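Local coordinates for exported protein (Bacteroides fragilis, PDB 4I17) that is of unknown function but, as an exported TPR-repeat protein built of stacked helices, probably serves as a scaffold for binding other proteins or peptides, at residues I118-E123 / Y140-D145; E94-L99 / K114-Y119; A155-G160 / D201-A206. All blocks are in the same frame, centred on the assembly; numbering follows the deposited sequence.

Contact 1: I118-E123 / Y140-D145; sequences IYYLKE and YKHATD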
ATOM      1  N   ILE A 118       1.002   3.512   0.838  1.00 18.81           N
ATOM      2  CA  ILE A 118       0.925   4.350  -0.381  1.00 20.30           C
ATOM      3  C   ILE A 118      -0.123   3.760  -1.332  1.00 24.60           C
ATOM      4  O   ILE A 118      -0.901   4.505  -1.939  1.00 23.21           O
ATOM      5  CB  ILE A 118       2.330   4.514  -1.033  1.00 24.29           C
ATOM      6  CG1 ILE A 118       3.136   5.523  -0.182  1.00 25.75           C
ATOM      7  CG2 ILE A 118       2.249   4.988  -2.519  1.00 28.28           C
ATOM      8  CD1 ILE A 118       4.610   5.407  -0.324  1.00 39.02           C
ATOM      9  N   TYR A 119      -0.157   2.438  -1.437  1.00 20.49           N
ATOM     10  CA  TYR A 119      -1.111   1.779  -2.335  1.00 20.06           C
ATOM     11  C   TYR A 119      -2.561   2.173  -1.988  1.00 23.40           C
ATOM     12  O   TYR A 119      -3.352   2.563  -2.865  1.00 19.65           O
ATOM     13  CB  TYR A 119      -0.950   0.256  -2.242  1.00 20.80           C
ATOM     14  CG  TYR A 119      -1.989  -0.463  -3.065  1.00 22.60           C
ATOM     15  CD1 TYR A 119      -1.792  -0.691  -4.424  1.00 25.43           C
ATOM     16  CD2 TYR A 119      -3.199  -0.862  -2.502  1.00 24.27           C
ATOM     17  CE1 TYR A 119      -2.777  -1.308  -5.204  1.00 25.91           C
ATOM     18  CE2 TYR A 119      -4.188  -1.475  -3.269  1.00 25.56           C
ATOM     19  CZ  TYR A 119      -3.956  -1.722  -4.615  1.00 31.35           C
ATOM     20  OH  TYR A 119      -4.902  -2.356  -5.375  1.00 32.16           O
ATOM     21  N   TYR A 120      -2.915   2.008  -0.701  1.00 19.80           N
ATOM     22  CA  TYR A 120      -4.256   2.293  -0.241  1.00 17.80           C
ATOM     23  C   TYR A 120      -4.564   3.795  -0.228  1.00 20.13           C
ATOM     24  O   TYR A 120      -5.720   4.150  -0.482  1.00 19.26           O
ATOM     25  CB  TYR A 120      -4.507   1.658   1.132  1.00 18.46           C
ATOM     26  CG  TYR A 120      -4.841   0.185   0.978  1.00 19.85           C
ATOM     27  CD1 TYR A 120      -5.950  -0.225   0.236  1.00 20.86           C
ATOM     28  CD2 TYR A 120      -4.032  -0.800   1.551  1.00 19.88           C
ATOM     29  CE1 TYR A 120      -6.276  -1.576   0.104  1.00 22.33           C
ATOM     30  CE2 TYR A 120      -4.351  -2.152   1.432  1.00 20.56           C
ATOM     31  CZ  TYR A 120      -5.466  -2.535   0.692  1.00 27.73           C
ATOM     32  OH  TYR A 120      -5.792  -3.863   0.548  1.00 27.80           O
ATOM     33  N   LEU A 121      -3.573   4.667   0.052  1.00 18.84           N
ATOM     34  CA  LEU A 121      -3.856   6.119  -0.007  1.00 19.36           C
ATOM     35  C   LEU A 121      -4.135   6.550  -1.470  1.00 23.50           C
ATOM     36  O   LEU A 121      -5.026   7.354  -1.715  1.00 22.55           O
ATOM     37  CB  LEU A 121      -2.689   6.914   0.559  1.00 19.66           C
ATOM     38  CG  LEU A 121      -2.433   6.745   2.075  1.00 23.87           C
ATOM     39  CD1 LEU A 121      -1.069   7.300   2.458  1.00 25.74           C
ATOM     40  CD2 LEU A 121      -3.543   7.339   2.896  1.00 26.58           C
ATOM     41  N   LYS A 122      -3.392   5.978  -2.423  1.00 21.92           N
ATOM     42  CA  LYS A 122      -3.575   6.263  -3.858  1.00 23.09           C
ATOM     43  C   LYS A 122      -4.920   5.733  -4.342  1.00 25.96           C
ATOM     44  O   LYS A 122      -5.595   6.436  -5.081  1.00 25.16           O
ATOM     45  CB  LYS A 122      -2.433   5.657  -4.681  1.00 25.41           C
ATOM     46  N   GLU A 123      -5.330   4.515  -3.898  1.00 23.49           N
ATOM     47  CA  GLU A 123      -6.642   3.942  -4.229  1.00 23.91           C
ATOM     48  C   GLU A 123      -7.750   4.821  -3.657  1.00 26.91           C
ATOM     49  O   GLU A 123      -8.704   5.143  -4.376  1.00 27.10           O
ATOM     50  CB  GLU A 123      -6.789   2.507  -3.693  1.00 25.16           C
ATOM     51  CG  GLU A 123      -6.000   1.471  -4.479  1.00 34.91           C
ATOM     52  CD  GLU A 123      -6.463   1.355  -5.920  1.00 58.06           C
ATOM     53  OE1 GLU A 123      -7.601   0.878  -6.128  1.00 46.84           O
ATOM     54  OE2 GLU A 123      -5.738   1.832  -6.823  1.00 51.33           O
ATOM     55  N   TYR A 140      -8.954   4.185   2.468  1.00 16.83           N
ATOM     56  CA  TYR A 140      -8.211   4.932   3.485  1.00 15.99           C
ATOM     57  C   TYR A 140      -8.197   4.188   4.819  1.00 20.99           C
ATOM     58  O   TYR A 140      -7.188   4.234   5.497  1.00 20.38           O
ATOM     59  CB  TYR A 140      -8.775   6.330   3.698  1.00 16.08           C
ATOM     60  CG  TYR A 140      -8.686   7.254   2.498  1.00 17.28           C
ATOM     61  CD1 TYR A 140      -7.491   7.405   1.798  1.00 20.06           C
ATOM     62  CD2 TYR A 140      -9.754   8.093   2.162  1.00 18.11           C
ATOM     63  CE1 TYR A 140      -7.361   8.346   0.780  1.00 22.47           C
ATOM     64  CE2 TYR A 140      -9.639   9.026   1.130  1.00 18.89           C
ATOM     65  CZ  TYR A 140      -8.445   9.145   0.443  1.00 22.65           C
ATOM     66  OH  TYR A 140      -8.302  10.083  -0.548  1.00 22.71           O
ATOM     67  N   LYS A 141      -9.283   3.468   5.174  1.00 18.08           N
ATOM     68  CA  LYS A 141      -9.293   2.669   6.422  1.00 18.55           C
ATOM     69  C   LYS A 141      -8.231   1.590   6.406  1.00 25.24           C
ATOM     70  O   LYS A 141      -7.573   1.356   7.435  1.00 25.74           O
ATOM     71  CB  LYS A 141     -10.668   2.040   6.659  1.00 20.57           C
ATOM     72  CG  LYS A 141     -11.646   3.072   7.193  1.00 33.19           C
ATOM     73  CD  LYS A 141     -12.613   2.433   8.172  1.00 53.27           C
ATOM     74  CE  LYS A 141     -13.484   3.472   8.817  1.00 68.41           C
ATOM     75  NZ  LYS A 141     -13.639   3.284  10.286  1.00 81.70           N
ATOM     76  N   HIS A 142      -8.009   0.955   5.238  1.00 21.78           N
ATOM     77  CA  HIS A 142      -6.938  -0.050   5.127  1.00 23.50           C
ATOM     78  C   HIS A 142      -5.578   0.576   5.339  1.00 25.96           C
ATOM     79  O   HIS A 142      -4.697  -0.055   5.930  1.00 24.53           O
ATOM     80  CB  HIS A 142      -6.974  -0.730   3.769  1.00 26.91           C
ATOM     81  CG  HIS A 142      -8.017  -1.799   3.645  1.00 33.53           C
ATOM     82  ND1 HIS A 142      -7.867  -3.027   4.280  1.00 38.37           N
ATOM     83  CD2 HIS A 142      -9.148  -1.826   2.903  1.00 38.18           C
ATOM     84  CE1 HIS A 142      -8.917  -3.751   3.920  1.00 39.52           C
ATOM     85  NE2 HIS A 142      -9.731  -3.063   3.106  1.00 39.76           N
ATOM     86  N   ALA A 143      -5.387   1.838   4.907  1.00 22.67           N
ATOM     87  CA  ALA A 143      -4.080   2.485   5.121  1.00 23.19           C
ATOM     88  C   ALA A 143      -3.845   2.769   6.618  1.00 30.76           C
ATOM     89  O   ALA A 143      -2.720   3.034   6.994  1.00 33.48           O
ATOM     90  CB  ALA A 143      -3.967   3.776   4.309  1.00 22.66           C
ATOM     91  N   THR A 144      -4.890   2.702   7.467  1.00 28.96           N
ATOM     92  CA  THR A 144      -4.726   2.903   8.924  1.00 30.33           C
ATOM     93  C   THR A 144      -4.216   1.611   9.595  1.00 38.29           C
ATOM     94  O   THR A 144      -3.879   1.668  10.776  1.00 39.67           O
ATOM     95  CB  THR A 144      -6.030   3.403   9.630  1.00 34.73           C
ATOM     96  OG1 THR A 144      -6.992   2.349   9.691  1.00 34.04           O
ATOM     97  CG2 THR A 144      -6.653   4.625   8.981  1.00 31.00           C
ATOM     98  N   ASP A 145      -4.133   0.459   8.855  1.00 36.04           N
ATOM     99  CA  ASP A 145      -3.653  -0.853   9.370  1.00 37.29           C
ATOM    100  C   ASP A 145      -2.140  -0.896   9.639  1.00 42.58           C
ATOM    101  O   ASP A 145      -1.642  -1.881  10.186  1.00 45.26           O
ATOM    102  CB  ASP A 145      -3.980  -2.009   8.402  1.00 40.35           C
ATOM    103  CG  ASP A 145      -5.440  -2.218   8.037  1.00 52.02           C
ATOM    104  OD1 ASP A 145      -6.322  -1.745   8.796  1.00 51.45           O
ATOM    105  OD2 ASP A 145      -5.704  -2.880   6.998  1.00 57.12           O
TER
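Aromatic and aliphatic packing between two helices that follow each other in the chain makes up this contact: 118-123 lies within the long helix 110-129, and 140-145 comes from the C-terminal part of helix 133-143 and what follows. The centre is the ring of Y120. H142 CB sits almost exactly over one of its faces, 3.5 Å from the ring centroid and only 5° off the normal, a CH-pi contact. From there the imidazole extends over the CE1-CZ side of the phenol in an offset stack, with centroids 4.8 Å apart and planes at 18°, and Y120 OH lies over the imidazole face. Both side chains keep CG beside the backbone N, with chi1 close to -80°, and their second torsions turn the rings to near-parallel. Y119 CD2 covers the other face of Y120, so the phenol is sandwiched between its own neighbour and the opposite helix.

A143 is small enough to let the backbones close to 5.4 Å between its CA and that of Y120. Its methyl group fits between Y120 CB and L121 CD2, each 3.9 Å from A143 CB. L121 CD2 also meets Y140, at right angles to the direction of A143, with Y140 CD1 4.1 Å away; the two side chains cross steeply. The hydroxyl of Y140 reaches past leucine to hydrogen-bond Q128, so a tyrosine here supplies both an apolar flank and a polar tip. T144 OG1 bonds K141 O at 2.5 Å along a lone pair. A small residue at the close approach of neighbouring helices is consistent with TPR packing, where small residues recur at such points.

Contact 2: E94-L99 / K114-Y119; sequences EYIATL and KLYAIY
Apolar packing carries most of the join between helices 92-105 and 110-129, whose segments here run at 137° with axes 10.0 Å apart. That wide spacing is filled by large side chains. I96 has CG1 anti to the backbone N (chi1 -166°), which sets the branched residue across the ring of Y119: CB stands over the face toward its rim, 3.8 Å from the centroid, while CG1 comes within 3.5 Å of Y119 CD2. The end of the same side chain, CD1, reaches Y116 CD1 at 3.7 Å, so one isoleucine serves two tyrosines. L99 crosses L115 at about a right angle and puts CD1 3.8 Å from L115 CB.

Among the aromatic residues, the Y95 and Y119 side chains run antiparallel past one another, their rings oblique at 56°, and Y119 CD1 lies at the edge of the Y95 ring. L99 CD1 covers one face of that ring.

The polar link is a water. It donates to L115 O at 2.7 Å and bonds Y95 OH at the same length, joining the buried phenol to the opposite backbone. Y95 OH also has a weak hydrogen bond to R87.

Helix 75-88 packs behind Y95 and L99 through S83, whereas on the other flank W151 of helix 149-174 meets A117 and I118.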
ATOM      1  N   GLU A  94      -2.483  -8.844  -6.879  1.00 20.15           N
ATOM      2  CA  GLU A  94      -1.417  -9.677  -6.309  1.00 20.40           C
ATOM      3  C   GLU A  94      -0.341  -8.807  -5.687  1.00 21.51           C
ATOM      4  O   GLU A  94       0.274  -9.212  -4.704  1.00 20.11           O
ATOM      5  CB  GLU A  94      -0.849 -10.615  -7.354  1.00 22.77           C
ATOM      6  CG  GLU A  94      -0.015 -11.718  -6.747  1.00 40.81           C
ATOM      7  CD  GLU A  94      -0.632 -12.680  -5.765  1.00 56.92           C
ATOM      8  OE1 GLU A  94      -1.151 -13.725  -6.214  1.00 66.85           O
ATOM      9  OE2 GLU A  94      -0.485 -12.449  -4.545  1.00 58.19           O
ATOM     10  N   TYR A  95      -0.149  -7.592  -6.222  1.00 17.20           N
ATOM     11  CA  TYR A  95       0.809  -6.645  -5.629  1.00 16.47           C
ATOM     12  C   TYR A  95       0.423  -6.351  -4.177  1.00 18.62           C
ATOM     13  O   TYR A  95       1.228  -6.580  -3.272  1.00 18.88           O
ATOM     14  CB  TYR A  95       0.824  -5.350  -6.449  1.00 17.80           C
ATOM     15  CG  TYR A  95       1.656  -4.262  -5.809  1.00 19.87           C
ATOM     16  CD1 TYR A  95       3.043  -4.338  -5.795  1.00 21.50           C
ATOM     17  CD2 TYR A  95       1.061  -3.107  -5.304  1.00 20.69           C
ATOM     18  CE1 TYR A  95       3.817  -3.324  -5.236  1.00 20.99           C
ATOM     19  CE2 TYR A  95       1.829  -2.083  -4.756  1.00 22.07           C
ATOM     20  CZ  TYR A  95       3.208  -2.184  -4.761  1.00 22.15           C
ATOM     21  OH  TYR A  95       3.983  -1.193  -4.215  1.00 22.03           O
ATOM     22  N   ILE A  96      -0.831  -5.928  -3.937  1.00 17.70           N
ATOM     23  CA  ILE A  96      -1.255  -5.593  -2.571  1.00 17.30           C
ATOM     24  C   ILE A  96      -1.469  -6.847  -1.706  1.00 19.63           C
ATOM     25  O   ILE A  96      -1.230  -6.785  -0.495  1.00 18.90           O
ATOM     26  CB  ILE A  96      -2.474  -4.623  -2.537  1.00 20.43           C
ATOM     27  CG1 ILE A  96      -2.687  -4.027  -1.129  1.00 20.30           C
ATOM     28  CG2 ILE A  96      -3.777  -5.268  -3.075  1.00 21.29           C
ATOM     29  CD1 ILE A  96      -1.413  -3.297  -0.545  1.00 19.27           C
ATOM     30  N   ALA A  97      -1.874  -7.983  -2.297  1.00 19.92           N
ATOM     31  CA  ALA A  97      -2.007  -9.236  -1.524  1.00 20.89           C
ATOM     32  C   ALA A  97      -0.643  -9.674  -0.964  1.00 21.52           C
ATOM     33  O   ALA A  97      -0.554 -10.081   0.192  1.00 20.58           O
ATOM     34  CB  ALA A  97      -2.591 -10.340  -2.392  1.00 22.97           C
ATOM     35  N   THR A  98       0.424  -9.521  -1.757  1.00 17.01           N
ATOM     36  CA  THR A  98       1.793  -9.865  -1.343  1.00 17.11           C
ATOM     37  C   THR A  98       2.258  -8.914  -0.276  1.00 20.85           C
ATOM     38  O   THR A  98       2.803  -9.364   0.734  1.00 18.97           O
ATOM     39  CB  THR A  98       2.767  -9.877  -2.539  1.00 22.28           C
ATOM     40  OG1 THR A  98       2.245 -10.759  -3.527  1.00 24.22           O
ATOM     41  CG2 THR A  98       4.149 -10.387  -2.142  1.00 21.82           C
ATOM     42  N   LEU A  99       2.044  -7.603  -0.469  1.00 17.98           N
ATOM     43  CA  LEU A  99       2.435  -6.666   0.590  1.00 18.18           C
ATOM     44  C   LEU A  99       1.689  -6.963   1.888  1.00 23.76           C
ATOM     45  O   LEU A  99       2.270  -6.793   2.958  1.00 23.88           O
ATOM     46  CB  LEU A  99       2.190  -5.211   0.170  1.00 19.14           C
ATOM     47  CG  LEU A  99       3.102  -4.680  -0.960  1.00 22.80           C
ATOM     48  CD1 LEU A  99       2.637  -3.292  -1.388  1.00 23.97           C
ATOM     49  CD2 LEU A  99       4.568  -4.594  -0.493  1.00 25.39           C
ATOM     50  N   LYS A 114       5.428   1.476   4.133  1.00 26.50           N
ATOM     51  CA  LYS A 114       5.311   2.609   3.214  0.50 25.73           C
ATOM     52  C   LYS A 114       4.607   2.176   1.940  1.00 28.56           C
ATOM     53  O   LYS A 114       3.668   2.829   1.544  1.00 28.65           O
ATOM     54  CB  LYS A 114       6.671   3.243   2.879  0.50 27.23           C
ATOM     55  CG  LYS A 114       7.266   4.081   4.006  0.50 24.10           C
ATOM     56  CD  LYS A 114       8.664   4.582   3.627  0.50 33.55           C
ATOM     57  CE  LYS A 114       9.272   5.498   4.668  0.50 33.64           C
ATOM     58  NZ  LYS A 114       9.643   4.776   5.915  0.50 28.57           N
ATOM     59  N   LEU A 115       5.030   1.052   1.319  1.00 22.33           N
ATOM     60  CA  LEU A 115       4.399   0.580   0.077  1.00 22.00           C
ATOM     61  C   LEU A 115       2.916   0.230   0.258  1.00 22.66           C
ATOM     62  O   LEU A 115       2.085   0.559  -0.604  1.00 22.17           O
ATOM     63  CB  LEU A 115       5.158  -0.632  -0.456  1.00 21.35           C
ATOM     64  CG  LEU A 115       6.626  -0.350  -0.775  1.00 27.50           C
ATOM     65  CD1 LEU A 115       7.410  -1.655  -0.967  1.00 27.93           C
ATOM     66  CD2 LEU A 115       6.758   0.579  -1.973  1.00 32.56           C
ATOM     67  N   TYR A 116       2.597  -0.436   1.357  1.00 19.61           N
ATOM     68  CA  TYR A 116       1.226  -0.832   1.685  1.00 20.17           C
ATOM     69  C   TYR A 116       0.343   0.412   1.828  1.00 23.71           C
ATOM     70  O   TYR A 116      -0.734   0.511   1.240  1.00 20.53           O
ATOM     71  CB  TYR A 116       1.244  -1.619   3.009  1.00 20.74           C
ATOM     72  CG  TYR A 116      -0.107  -2.119   3.464  1.00 21.52           C
ATOM     73  CD1 TYR A 116      -0.579  -3.371   3.074  1.00 23.51           C
ATOM     74  CD2 TYR A 116      -0.914  -1.348   4.304  1.00 24.16           C
ATOM     75  CE1 TYR A 116      -1.816  -3.842   3.511  1.00 23.98           C
ATOM     76  CE2 TYR A 116      -2.177  -1.790   4.700  1.00 23.98           C
ATOM     77  CZ  TYR A 116      -2.601  -3.055   4.333  1.00 32.95           C
ATOM     78  OH  TYR A 116      -3.824  -3.516   4.746  1.00 40.17           O
ATOM     79  N   ALA A 117       0.792   1.340   2.663  1.00 22.04           N
ATOM     80  CA  ALA A 117       0.023   2.543   2.916  1.00 22.08           C
ATOM     81  C   ALA A 117      -0.077   3.390   1.647  1.00 22.49           C
ATOM     82  O   ALA A 117      -1.146   3.927   1.400  1.00 22.26           O
ATOM     83  CB  ALA A 117       0.656   3.333   4.042  1.00 24.15           C
ATOM     84  N   ILE A 118       1.002   3.512   0.838  1.00 18.81           N
ATOM     85  CA  ILE A 118       0.925   4.350  -0.381  1.00 20.30           C
ATOM     86  C   ILE A 118      -0.123   3.760  -1.332  1.00 24.60           C
ATOM     87  O   ILE A 118      -0.901   4.505  -1.939  1.00 23.21           O
ATOM     88  CB  ILE A 118       2.330   4.514  -1.033  1.00 24.29           C
ATOM     89  CG1 ILE A 118       3.136   5.523  -0.182  1.00 25.75           C
ATOM     90  CG2 ILE A 118       2.249   4.988  -2.519  1.00 28.28           C
ATOM     91  CD1 ILE A 118       4.610   5.407  -0.324  1.00 39.02           C
ATOM     92  N   TYR A 119      -0.157   2.438  -1.437  1.00 20.49           N
ATOM     93  CA  TYR A 119      -1.111   1.779  -2.335  1.00 20.06           C
ATOM     94  C   TYR A 119      -2.561   2.173  -1.988  1.00 23.40           C
ATOM     95  O   TYR A 119      -3.352   2.563  -2.865  1.00 19.65           O
ATOM     96  CB  TYR A 119      -0.950   0.256  -2.242  1.00 20.80           C
ATOM     97  CG  TYR A 119      -1.989  -0.463  -3.065  1.00 22.60           C
ATOM     98  CD1 TYR A 119      -1.792  -0.691  -4.424  1.00 25.43           C
ATOM     99  CD2 TYR A 119      -3.199  -0.862  -2.502  1.00 24.27           C
ATOM    100  CE1 TYR A 119      -2.777  -1.308  -5.204  1.00 25.91           C
ATOM    101  CE2 TYR A 119      -4.188  -1.475  -3.269  1.00 25.56           C
ATOM    102  CZ  TYR A 119      -3.956  -1.722  -4.615  1.00 31.35           C
ATOM    103  OH  TYR A 119      -4.902  -2.356  -5.375  1.00 32.16           O
TER
HETATM  104  O   HOH W   1       2.878   1.037  -3.156  1.00 23.34           O

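Contact 3: A155-G160 / D201-A206; sequences ALYSLG and DYLGEA
Segments 155-160 and 201-206, of helices 149-174 and 182-209, pass antiparallel at 155° with local axes only 7.7 Å apart, and G160 CA comes within 5.2 Å of L203 CA. This is a close-packed antiparallel helix pair of the kind that builds the TPR superhelix. The closeness rests on G160: a CB there would run into L203 CG, which instead lies against the glycine CA. L203 CD2 continues to the ring of Y157, 3.8 Å from its CD1.

Y202, the residue before L203, packs against L159 and L156. Its CG lies anti to the carbonyl carbon (chi1 -76°), turning one ring face to L159, whose CB stands 3.8 Å from the ring centroid in a CH-pi contact. Beyond it L159 CD1 follows the ring to CE1. The phenol thus has L159 over one face and L156 CD2 beside its CD1, while its hydroxyl is carried to a hydrogen bond with E137 of helix 133-143.

L156 is the largest contributor from helix 149-174, because its branched end spreads to reach several residues at once. While CD2 meets Y202, CD1 touches the CB of E205, using the aliphatic part of an otherwise exposed side chain, and CB meets the small methyl of A206, with L156 CB and A206 CB 3.9 Å apart.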
ATOM      1  N   ALA A 155      -3.707   8.803   6.820  1.00 18.74           N
ATOM      2  CA  ALA A 155      -4.906   8.067   6.379  1.00 17.52           C
ATOM      3  C   ALA A 155      -6.134   8.671   7.108  1.00 18.58           C
ATOM      4  O   ALA A 155      -7.191   8.852   6.494  1.00 16.79           O
ATOM      5  CB  ALA A 155      -4.757   6.588   6.694  1.00 19.49           C
ATOM      6  N   LEU A 156      -5.989   9.000   8.410  1.00 14.12           N
ATOM      7  CA  LEU A 156      -7.087   9.618   9.201  1.00 13.62           C
ATOM      8  C   LEU A 156      -7.378  11.015   8.722  1.00 17.68           C
ATOM      9  O   LEU A 156      -8.544  11.406   8.645  1.00 16.17           O
ATOM     10  CB  LEU A 156      -6.719   9.628  10.692  1.00 13.39           C
ATOM     11  CG  LEU A 156      -6.677   8.254  11.319  1.00 17.30           C
ATOM     12  CD1 LEU A 156      -5.974   8.300  12.649  1.00 17.94           C
ATOM     13  CD2 LEU A 156      -8.071   7.651  11.482  1.00 18.03           C
ATOM     14  N   TYR A 157      -6.326  11.788   8.385  1.00 15.52           N
ATOM     15  CA  TYR A 157      -6.530  13.136   7.855  1.00 15.01           C
ATOM     16  C   TYR A 157      -7.277  13.063   6.488  1.00 16.34           C
ATOM     17  O   TYR A 157      -8.209  13.857   6.245  1.00 16.69           O
ATOM     18  CB  TYR A 157      -5.136  13.765   7.716  1.00 15.85           C
ATOM     19  CG  TYR A 157      -5.003  15.219   7.316  1.00 18.49           C
ATOM     20  CD1 TYR A 157      -6.107  16.078   7.314  1.00 19.50           C
ATOM     21  CD2 TYR A 157      -3.758  15.760   7.004  1.00 21.72           C
ATOM     22  CE1 TYR A 157      -5.973  17.420   6.942  1.00 20.21           C
ATOM     23  CE2 TYR A 157      -3.618  17.089   6.634  1.00 23.02           C
ATOM     24  CZ  TYR A 157      -4.724  17.920   6.627  1.00 26.05           C
ATOM     25  OH  TYR A 157      -4.525  19.228   6.305  1.00 25.48           O
ATOM     26  N   SER A 158      -6.922  12.081   5.627  1.00 13.38           N
ATOM     27  CA  SER A 158      -7.602  11.880   4.330  1.00 13.99           C
ATOM     28  C   SER A 158      -9.078  11.529   4.571  1.00 16.47           C
ATOM     29  O   SER A 158      -9.929  12.062   3.883  1.00 14.60           O
ATOM     30  CB  SER A 158      -6.924  10.756   3.552  1.00 18.11           C
ATOM     31  OG  SER A 158      -5.617  11.150   3.155  1.00 21.81           O
ATOM     32  N   LEU A 159      -9.376  10.708   5.612  1.00 14.26           N
ATOM     33  CA  LEU A 159     -10.774  10.360   5.962  1.00 13.74           C
ATOM     34  C   LEU A 159     -11.514  11.589   6.458  1.00 17.87           C
ATOM     35  O   LEU A 159     -12.684  11.778   6.121  1.00 17.38           O
ATOM     36  CB  LEU A 159     -10.776   9.258   7.022  1.00 14.89           C
ATOM     37  CG  LEU A 159     -10.468   7.866   6.433  1.00 18.02           C
ATOM     38  CD1 LEU A 159      -9.908   6.933   7.491  1.00 19.11           C
ATOM     39  CD2 LEU A 159     -11.733   7.267   5.770  1.00 16.64           C
ATOM     40  N   GLY A 160     -10.852  12.419   7.244  1.00 15.17           N
ATOM     41  CA  GLY A 160     -11.457  13.668   7.728  1.00 14.89           C
ATOM     42  C   GLY A 160     -11.828  14.593   6.590  1.00 17.57           C
ATOM     43  O   GLY A 160     -12.951  15.118   6.545  1.00 15.96           O
ATOM     44  N   ASP A 201     -14.393  13.274  14.219  1.00 18.33           N
ATOM     45  CA  ASP A 201     -13.816  12.130  14.934  1.00 19.23           C
ATOM     46  C   ASP A 201     -12.542  11.644  14.261  1.00 20.11           C
ATOM     47  O   ASP A 201     -11.557  11.441  14.966  1.00 20.10           O
ATOM     48  CB  ASP A 201     -14.844  10.994  15.054  1.00 22.11           C
ATOM     49  CG  ASP A 201     -15.950  11.288  16.063  1.00 41.04           C
ATOM     50  OD1 ASP A 201     -15.811  12.277  16.846  1.00 41.40           O
ATOM     51  OD2 ASP A 201     -16.928  10.516  16.105  1.00 46.35           O
ATOM     52  N   TYR A 202     -12.524  11.495  12.917  1.00 14.52           N
ATOM     53  CA  TYR A 202     -11.278  11.059  12.245  1.00 14.99           C
ATOM     54  C   TYR A 202     -10.172  12.102  12.426  1.00 17.57           C
ATOM     55  O   TYR A 202      -9.017  11.771  12.638  1.00 17.34           O
ATOM     56  CB  TYR A 202     -11.537  10.891  10.748  1.00 16.58           C
ATOM     57  CG  TYR A 202     -12.294   9.639  10.378  1.00 17.79           C
ATOM     58  CD1 TYR A 202     -11.871   8.387  10.823  1.00 21.86           C
ATOM     59  CD2 TYR A 202     -13.373   9.693   9.507  1.00 18.86           C
ATOM     60  CE1 TYR A 202     -12.524   7.217  10.428  1.00 24.58           C
ATOM     61  CE2 TYR A 202     -14.035   8.534   9.100  1.00 20.56           C
ATOM     62  CZ  TYR A 202     -13.611   7.300   9.571  1.00 30.84           C
ATOM     63  OH  TYR A 202     -14.272   6.166   9.176  1.00 32.64           O
ATOM     64  N   LEU A 203     -10.531  13.368  12.315  1.00 15.41           N
ATOM     65  CA  LEU A 203      -9.531  14.434  12.452  1.00 16.54           C
ATOM     66  C   LEU A 203      -9.025  14.499  13.881  1.00 20.22           C
ATOM     67  O   LEU A 203      -7.829  14.656  14.103  1.00 19.24           O
ATOM     68  CB  LEU A 203     -10.105  15.779  11.994  1.00 16.32           C
ATOM     69  CG  LEU A 203     -10.388  15.894  10.484  1.00 17.74           C
ATOM     70  CD1 LEU A 203     -11.222  17.128  10.193  1.00 18.11           C
ATOM     71  CD2 LEU A 203      -9.063  15.973   9.666  1.00 18.24           C
ATOM     72  N   GLY A 204      -9.911  14.307  14.842  1.00 17.47           N
ATOM     73  CA  GLY A 204      -9.530  14.264  16.255  1.00 18.52           C
ATOM     74  C   GLY A 204      -8.499  13.174  16.517  1.00 21.20           C
ATOM     75  O   GLY A 204      -7.523  13.407  17.234  1.00 21.26           O
ATOM     76  N   GLU A 205      -8.721  11.989  15.918  0.50 17.36           N
ATOM     77  CA  GLU A 205      -7.829  10.832  16.003  0.50 16.89           C
ATOM     78  C   GLU A 205      -6.436  11.174  15.441  0.50 20.33           C
ATOM     79  O   GLU A 205      -5.427  10.799  16.032  0.50 19.11           O
ATOM     80  CB  GLU A 205      -8.428   9.667  15.214  0.50 17.53           C
ATOM     81  CG  GLU A 205      -9.533   8.892  15.904  0.50 24.95           C
ATOM     82  CD  GLU A 205      -9.775   7.595  15.156  0.50 44.48           C
ATOM     83  OE1 GLU A 205      -8.955   6.660  15.313  0.50 39.30           O
ATOM     84  OE2 GLU A 205     -10.701   7.560  14.314  0.50 34.56           O
ATOM     85  N   ALA A 206      -6.396  11.900  14.309  1.00 16.93           N
ATOM     86  CA  ALA A 206      -5.161  12.334  13.616  1.00 15.87           C
ATOM     87  C   ALA A 206      -4.391  13.351  14.467  1.00 17.72           C
ATOM     88  O   ALA A 206      -3.186  13.197  14.636  1.00 17.93           O
ATOM     89  CB  ALA A 206      -5.517  12.969  12.280  1.00 16.11           C
TER

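How the contacts relate
The three contacts follow the chain toward the C-terminus: contact 2 joins helices 92-105 and 110-129, contact 1 joins 110-129 to 133-143, and contact 3 joins 149-174 to 182-209. Contacts 1 and 2 have centres about 9 Å apart and share I118 and Y119; a probable hydrogen bond from Y116 OH to D145 OD2 ties them together. Contact 3 lies about 13 Å from contact 1, centre to centre, and touches it where Y140 packs on L159 and T144 on A155. Contacts 2 and 3 do not meet. Contact 1 is therefore the middle link of a continuous packed row, as expected of a helical-repeat solenoid.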